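Side-chain contacts in phosphoserine phosphatase (Homo sapiens, PDB 6HYY), which hydrolyses L-phosphoserine to serine and phosphate as a magnesium-dependent phosphatase of the haloacid dehalogenase family: residues I87-L90 and V91-Q95; D28-A31 and K32-V36. All coordinates share one frame; numbering follows the deposited sequence.

Contact 1. Residues I87-L90 and V91-Q95; sequences IREL and VSRLQ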
ATOM      1  N   ILE A  87       9.427  -1.194  -9.720  1.00 17.69           N
ATOM      2  CA  ILE A  87       7.955  -1.214  -9.706  1.00 17.98           C
ATOM      3  C   ILE A  87       7.369  -0.550 -10.957  1.00 19.99           C
ATOM      4  O   ILE A  87       6.343  -1.022 -11.481  1.00 17.72           O
ATOM      5  CB  ILE A  87       7.387  -0.612  -8.404  1.00 15.66           C
ATOM      6  CG1 ILE A  87       5.869  -0.860  -8.306  1.00 17.58           C
ATOM      7  CG2 ILE A  87       7.575   0.852  -8.322  1.00 19.95           C
ATOM      8  CD1 ILE A  87       5.445  -2.345  -8.312  1.00 19.56           C
ATOM      9  N   ARG A  88       8.002   0.492 -11.509  1.00 17.47           N
ATOM     10  CA  ARG A  88       7.470   1.086 -12.741  1.00 17.27           C
ATOM     11  C   ARG A  88       7.447   0.068 -13.875  1.00 17.59           C
ATOM     12  O   ARG A  88       6.445  -0.065 -14.599  1.00 19.27           O
ATOM     13  CB  ARG A  88       8.309   2.292 -13.171  1.00 17.69           C
ATOM     14  CG  ARG A  88       8.190   3.528 -12.318  1.00 23.16           C
ATOM     15  CD  ARG A  88       9.161   4.602 -12.886  1.00 23.80           C
ATOM     16  NE  ARG A  88       9.317   5.748 -11.995  1.00 26.24           N
ATOM     17  CZ  ARG A  88      10.129   5.783 -10.928  1.00 26.43           C
ATOM     18  NH1 ARG A  88      10.910   4.746 -10.595  1.00 23.29           N
ATOM     19  NH2 ARG A  88      10.168   6.878 -10.182  1.00 27.56           N
ATOM     20  N   GLU A  89       8.554  -0.657 -14.061  1.00 17.29           N
ATOM     21  CA  GLU A  89       8.635  -1.649 -15.127  1.00 18.37           C
ATOM     22  C   GLU A  89       7.636  -2.778 -14.897  1.00 19.82           C
ATOM     23  O   GLU A  89       6.983  -3.235 -15.840  1.00 21.33           O
ATOM     24  CB  GLU A  89      10.062  -2.196 -15.235  1.00 24.27           C
ATOM     25  CG  GLU A  89      10.246  -3.062 -16.464  1.00 26.50           C
ATOM     26  CD  GLU A  89      11.666  -3.564 -16.634  1.00 33.13           C
ATOM     27  OE1 GLU A  89      12.541  -3.185 -15.827  1.00 32.25           O
ATOM     28  OE2 GLU A  89      11.895  -4.342 -17.578  1.00 36.21           O
ATOM     29  N   LEU A  90       7.509  -3.237 -13.649  1.00 18.25           N
ATOM     30  CA  LEU A  90       6.587  -4.329 -13.334  1.00 17.42           C
ATOM     31  C   LEU A  90       5.141  -3.933 -13.606  1.00 20.77           C
ATOM     32  O   LEU A  90       4.399  -4.692 -14.244  1.00 19.22           O
ATOM     33  CB  LEU A  90       6.759  -4.768 -11.880  1.00 18.04           C
ATOM     34  CG  LEU A  90       5.822  -5.899 -11.434  1.00 19.93           C
ATOM     35  CD1 LEU A  90       6.051  -7.152 -12.266  1.00 24.31           C
ATOM     36  CD2 LEU A  90       6.047  -6.200  -9.969  1.00 21.61           C
ATOM     37  N   VAL A  91       4.714  -2.762 -13.118  1.00 18.45           N
ATOM     38  CA  VAL A  91       3.334  -2.340 -13.395  1.00 16.68           C
ATOM     39  C   VAL A  91       3.129  -2.179 -14.893  1.00 19.90           C
ATOM     40  O   VAL A  91       2.078  -2.549 -15.432  1.00 19.10           O
ATOM     41  CB  VAL A  91       2.974  -1.051 -12.637  1.00 16.03           C
ATOM     42  CG1 VAL A  91       1.609  -0.535 -13.099  1.00 19.63           C
ATOM     43  CG2 VAL A  91       2.933  -1.293 -11.128  1.00 17.61           C
ATOM     44  N   SER A  92       4.129  -1.648 -15.595  1.00 18.82           N
ATOM     45  CA  SER A  92       4.029  -1.500 -17.044  1.00 17.54           C
ATOM     46  C   SER A  92       3.801  -2.845 -17.722  1.00 18.14           C
ATOM     47  O   SER A  92       2.930  -2.965 -18.595  1.00 20.35           O
ATOM     48  CB  SER A  92       5.298  -0.836 -17.579  1.00 21.93           C
ATOM     49  OG  SER A  92       5.357   0.513 -17.173  1.00 23.46           O
ATOM     50  N   ARG A  93       4.578  -3.871 -17.345  1.00 18.23           N
ATOM     51  CA  ARG A  93       4.397  -5.186 -17.955  1.00 20.44           C
ATOM     52  C   ARG A  93       3.042  -5.785 -17.610  1.00 18.71           C
ATOM     53  O   ARG A  93       2.412  -6.422 -18.465  1.00 21.76           O
ATOM     54  CB  ARG A  93       5.504  -6.152 -17.528  1.00 21.29           C
ATOM     55  CG  ARG A  93       6.903  -5.719 -17.989  1.00 23.17           C
ATOM     56  CD  ARG A  93       7.098  -5.799 -19.510  1.00 28.16           C
ATOM     57  NE  ARG A  93       6.616  -4.616 -20.245  1.00 32.48           N
ATOM     58  CZ  ARG A  93       7.090  -3.369 -20.141  1.00 32.75           C
ATOM     59  NH1 ARG A  93       8.081  -3.060 -19.324  1.00 28.78           N
ATOM     60  NH2 ARG A  93       6.538  -2.406 -20.865  1.00 37.62           N
ATOM     61  N   LEU A  94       2.572  -5.584 -16.377  1.00 17.48           N
ATOM     62  CA  LEU A  94       1.253  -6.107 -16.016  1.00 17.13           C
ATOM     63  C   LEU A  94       0.160  -5.440 -16.843  1.00 20.82           C
ATOM     64  O   LEU A  94      -0.749  -6.109 -17.367  1.00 20.04           O
ATOM     65  CB  LEU A  94       1.002  -5.888 -14.523  1.00 17.75           C
ATOM     66  CG  LEU A  94       1.771  -6.791 -13.566  1.00 18.42           C
ATOM     67  CD1 LEU A  94       1.645  -6.284 -12.142  1.00 19.77           C
ATOM     68  CD2 LEU A  94       1.215  -8.210 -13.673  1.00 21.95           C
ATOM     69  N   GLN A  95       0.228  -4.115 -16.971  1.00 18.12           N
ATOM     70  CA  GLN A  95      -0.795  -3.398 -17.728  1.00 19.42           C
ATOM     71  C   GLN A  95      -0.738  -3.750 -19.207  1.00 22.88           C
ATOM     72  O   GLN A  95      -1.780  -3.800 -19.876  1.00 21.42           O
ATOM     73  CB  GLN A  95      -0.648  -1.887 -17.516  1.00 20.50           C
ATOM     74  CG  GLN A  95      -1.061  -1.408 -16.100  1.00 20.52           C
ATOM     75  CD  GLN A  95      -0.926   0.094 -15.929  1.00 27.30           C
ATOM     76  OE1 GLN A  95      -0.192   0.739 -16.665  1.00 33.88           O
ATOM     77  NE2 GLN A  95      -1.631   0.651 -14.960  1.00 33.37           N
TER
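I87 overlaps V91 one turn further along helix 87-96, which precedes strand 100-105 and packs on the central sheet of the haloacid dehalogenase-like fold. The delta methyl of I87 reaches forward, its CD1 lying 3.9 Å from CG2 of V91, and the two side chains cross at a slant. What brings it there is the first torsion of I87, which sets CG1 opposite the backbone N (chi1 -170°) and lets the branch run toward the next turn. The same V91 methyl also rests against the carbonyl of I87, with CG2 3.4 Å from O. A second apolar pair follows the spacing of the helix: CG of L90 stands 4.3 Å from CD1 of L94. I87, L90 and L94 all touch F15 of strand 12-16, and F7 of helix 2-8 meets both leucines, so this side of the helix is built into the core.

The other side is polar. The carbonyl O of R88 is gripped twice by S92, from opposite faces of its plane: the backbone N donates at 3.0 Å to R88 O, and the hydroxyl OG donates to that same R88 O at 2.9 Å. With an alanine here, the R88 carbonyl is likely to lose its side-chain donor and keep the bond from the backbone N, on one face of its plane.

Next to it, E89 is extended while R93 bends at chi2 and chi3. Their charges stay beyond salt-bridge range, the carboxylate and guanidinium planes turned 65° apart, and R93 NH2 is instead salt-bridged to E96. It is the aliphatic part of E89 that meets the arginine: CG lies at the guanidinium edge, in its plane, 3.6 Å from NH1 of R93.

Contact 2. Residues D28-A31 and K32-V36; sequences DELA and KICGV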
ATOM      1  N   ASP A  28       4.681   8.199   8.145  1.00 28.13           N
ATOM      2  CA  ASP A  28       5.928   8.627   8.777  1.00 28.25           C
ATOM      3  C   ASP A  28       6.538   9.809   8.036  1.00 29.03           C
ATOM      4  O   ASP A  28       7.091  10.727   8.657  1.00 31.54           O
ATOM      5  CB  ASP A  28       6.922   7.463   8.826  1.00 29.82           C
ATOM      6  CG  ASP A  28       6.422   6.297   9.669  1.00 35.89           C
ATOM      7  OD1 ASP A  28       5.469   6.495  10.461  1.00 39.27           O
ATOM      8  OD2 ASP A  28       6.983   5.185   9.546  1.00 39.57           O
ATOM      9  N   GLU A  29       6.468   9.795   6.705  1.00 30.89           N
ATOM     10  CA  GLU A  29       7.000  10.914   5.931  1.00 29.88           C
ATOM     11  C   GLU A  29       6.182  12.177   6.158  1.00 33.53           C
ATOM     12  O   GLU A  29       6.732  13.287   6.191  1.00 37.00           O
ATOM     13  CB  GLU A  29       7.036  10.545   4.452  1.00 30.46           C
ATOM     14  CG  GLU A  29       7.963   9.379   4.182  1.00 34.14           C
ATOM     15  CD  GLU A  29       9.401   9.726   4.509  1.00 38.22           C
ATOM     16  OE1 GLU A  29      10.002   9.086   5.403  1.00 39.52           O
ATOM     17  OE2 GLU A  29       9.922  10.666   3.878  1.00 44.58           O
ATOM     18  N   LEU A  30       4.863  12.029   6.299  1.00 31.13           N
ATOM     19  CA  LEU A  30       4.028  13.169   6.648  1.00 30.98           C
ATOM     20  C   LEU A  30       4.397  13.703   8.023  1.00 34.75           C
ATOM     21  O   LEU A  30       4.477  14.921   8.227  1.00 35.41           O
ATOM     22  CB  LEU A  30       2.553  12.762   6.594  1.00 29.18           C
ATOM     23  CG  LEU A  30       1.509  13.861   6.753  1.00 30.34           C
ATOM     24  CD1 LEU A  30       1.775  14.975   5.764  1.00 33.76           C
ATOM     25  CD2 LEU A  30       0.114  13.260   6.557  1.00 30.81           C
ATOM     26  N   ALA A  31       4.640  12.804   8.978  1.00 31.83           N
ATOM     27  CA  ALA A  31       5.064  13.224  10.306  1.00 35.51           C
ATOM     28  C   ALA A  31       6.395  13.958  10.255  1.00 34.68           C
ATOM     29  O   ALA A  31       6.622  14.881  11.043  1.00 40.23           O
ATOM     30  CB  ALA A  31       5.155  12.014  11.232  1.00 36.98           C
ATOM     31  N   LYS A  32       7.285  13.553   9.346  1.00 34.87           N
ATOM     32  CA  LYS A  32       8.548  14.266   9.162  1.00 38.32           C
ATOM     33  C   LYS A  32       8.298  15.700   8.714  1.00 37.81           C
ATOM     34  O   LYS A  32       8.817  16.651   9.312  1.00 41.02           O
ATOM     35  CB  LYS A  32       9.417  13.533   8.136  1.00 40.00           C
ATOM     36  CG  LYS A  32      10.225  12.367   8.690  1.00 45.34           C
ATOM     37  CD  LYS A  32      11.150  11.789   7.617  1.00 47.33           C
ATOM     38  CE  LYS A  32      12.074  10.714   8.176  1.00 51.22           C
ATOM     39  NZ  LYS A  32      11.347   9.576   8.801  1.00 52.75           N
ATOM     40  N   ILE A  33       7.508  15.868   7.649  1.00 36.52           N
ATOM     41  CA  ILE A  33       7.133  17.190   7.148  1.00 34.10           C
ATOM     42  C   ILE A  33       6.527  18.045   8.250  1.00 40.50           C
ATOM     43  O   ILE A  33       6.741  19.264   8.294  1.00 40.88           O
ATOM     44  CB  ILE A  33       6.172  17.029   5.949  1.00 38.87           C
ATOM     45  CG1 ILE A  33       6.959  16.757   4.667  1.00 45.56           C
ATOM     46  CG2 ILE A  33       5.255  18.246   5.796  1.00 45.64           C
ATOM     47  CD1 ILE A  33       7.569  18.005   4.044  1.00 47.39           C
ATOM     48  N   CYS A  34       5.792  17.425   9.173  1.00 37.02           N
ATOM     49  CA  CYS A  34       5.086  18.126  10.235  1.00 38.56           C
ATOM     50  C   CYS A  34       5.861  18.172  11.546  1.00 40.34           C
ATOM     51  O   CYS A  34       5.352  18.725  12.525  1.00 44.38           O
ATOM     52  CB  CYS A  34       3.718  17.479  10.465  1.00 39.02           C
ATOM     53  SG  CYS A  34       2.620  17.605   9.026  1.00 38.57           S
ATOM     54  N   GLY A  35       7.057  17.581  11.599  1.00 39.94           N
ATOM     55  CA  GLY A  35       7.937  17.713  12.750  1.00 40.22           C
ATOM     56  C   GLY A  35       7.745  16.741  13.899  1.00 45.28           C
ATOM     57  O   GLY A  35       8.242  17.010  14.998  1.00 46.64           O
ATOM     58  N   VAL A  36       7.063  15.613  13.692  1.00 41.70           N
ATOM     59  CA  VAL A  36       6.799  14.671  14.779  1.00 43.84           C
ATOM     60  C   VAL A  36       7.209  13.260  14.364  1.00 45.17           C
ATOM     61  O   VAL A  36       6.599  12.268  14.774  1.00 43.60           O
ATOM     62  CB  VAL A  36       5.318  14.720  15.199  1.00 40.12           C
ATOM     63  CG1 VAL A  36       5.028  16.022  15.936  1.00 44.07           C
ATOM     64  CG2 VAL A  36       4.419  14.594  13.983  1.00 40.01           C
TER
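A Schellman motif ends helix 26-33, and the chain turns at G35 into helix 37-46, with V36 as its N-cap. V36 N bonds A31 O at 2.8 Å and G35 N bonds K32 O at 3.0 Å, the pair that defines the motif; C34 N adds a weak bond to A31 O. G35 has a positive phi of 86°, where a CB would be jammed against the preceding carbonyl oxygen. Beside the polar turn, the methyl of A31 meets V36, CB to CG2 at 3.8 Å, and I65 of helix 54-65 touches both residues. On another side of the helix, CD1 of L30 approaches SG of C34 at 4.3 Å.

Further back, E29 and K32 lie side by side and point the same way. E29 bends at chi2 (-64°), bringing its carboxylate alongside the lysine chain, where OE1 is 3.7 Å from CD of K32. K32 runs extended beyond CG until it bends at chi4, leaving NZ in a long salt bridge of 3.7 Å to E29 OE1. At this length the surface charges probably attract loosely, with little directional hold; the bonds to A31 O and K32 O and the glycine's phi fix the turn.

Contact 2 comes first along the chain and closes before contact 1 opens; their centres are 30 Å apart and their nearest atoms about 15 Å apart. Both belong to the haloacid dehalogenase-like region, but in different surroundings. Contact 1 belongs to helix 87-96, packed on strand 12-16 of the central sheet, whereas contact 2 ends helix 26-33 among helices 37-46, 54-65 and 69-78. This is consistent with a Rossmann-like core and the helical cap that the family inserts after its first strand. The bound serine and magnesium ion lie about 12 Å from the side chain of I87, but about 8 Å and 10 Å respectively from that of D28, and neither contact lines the site.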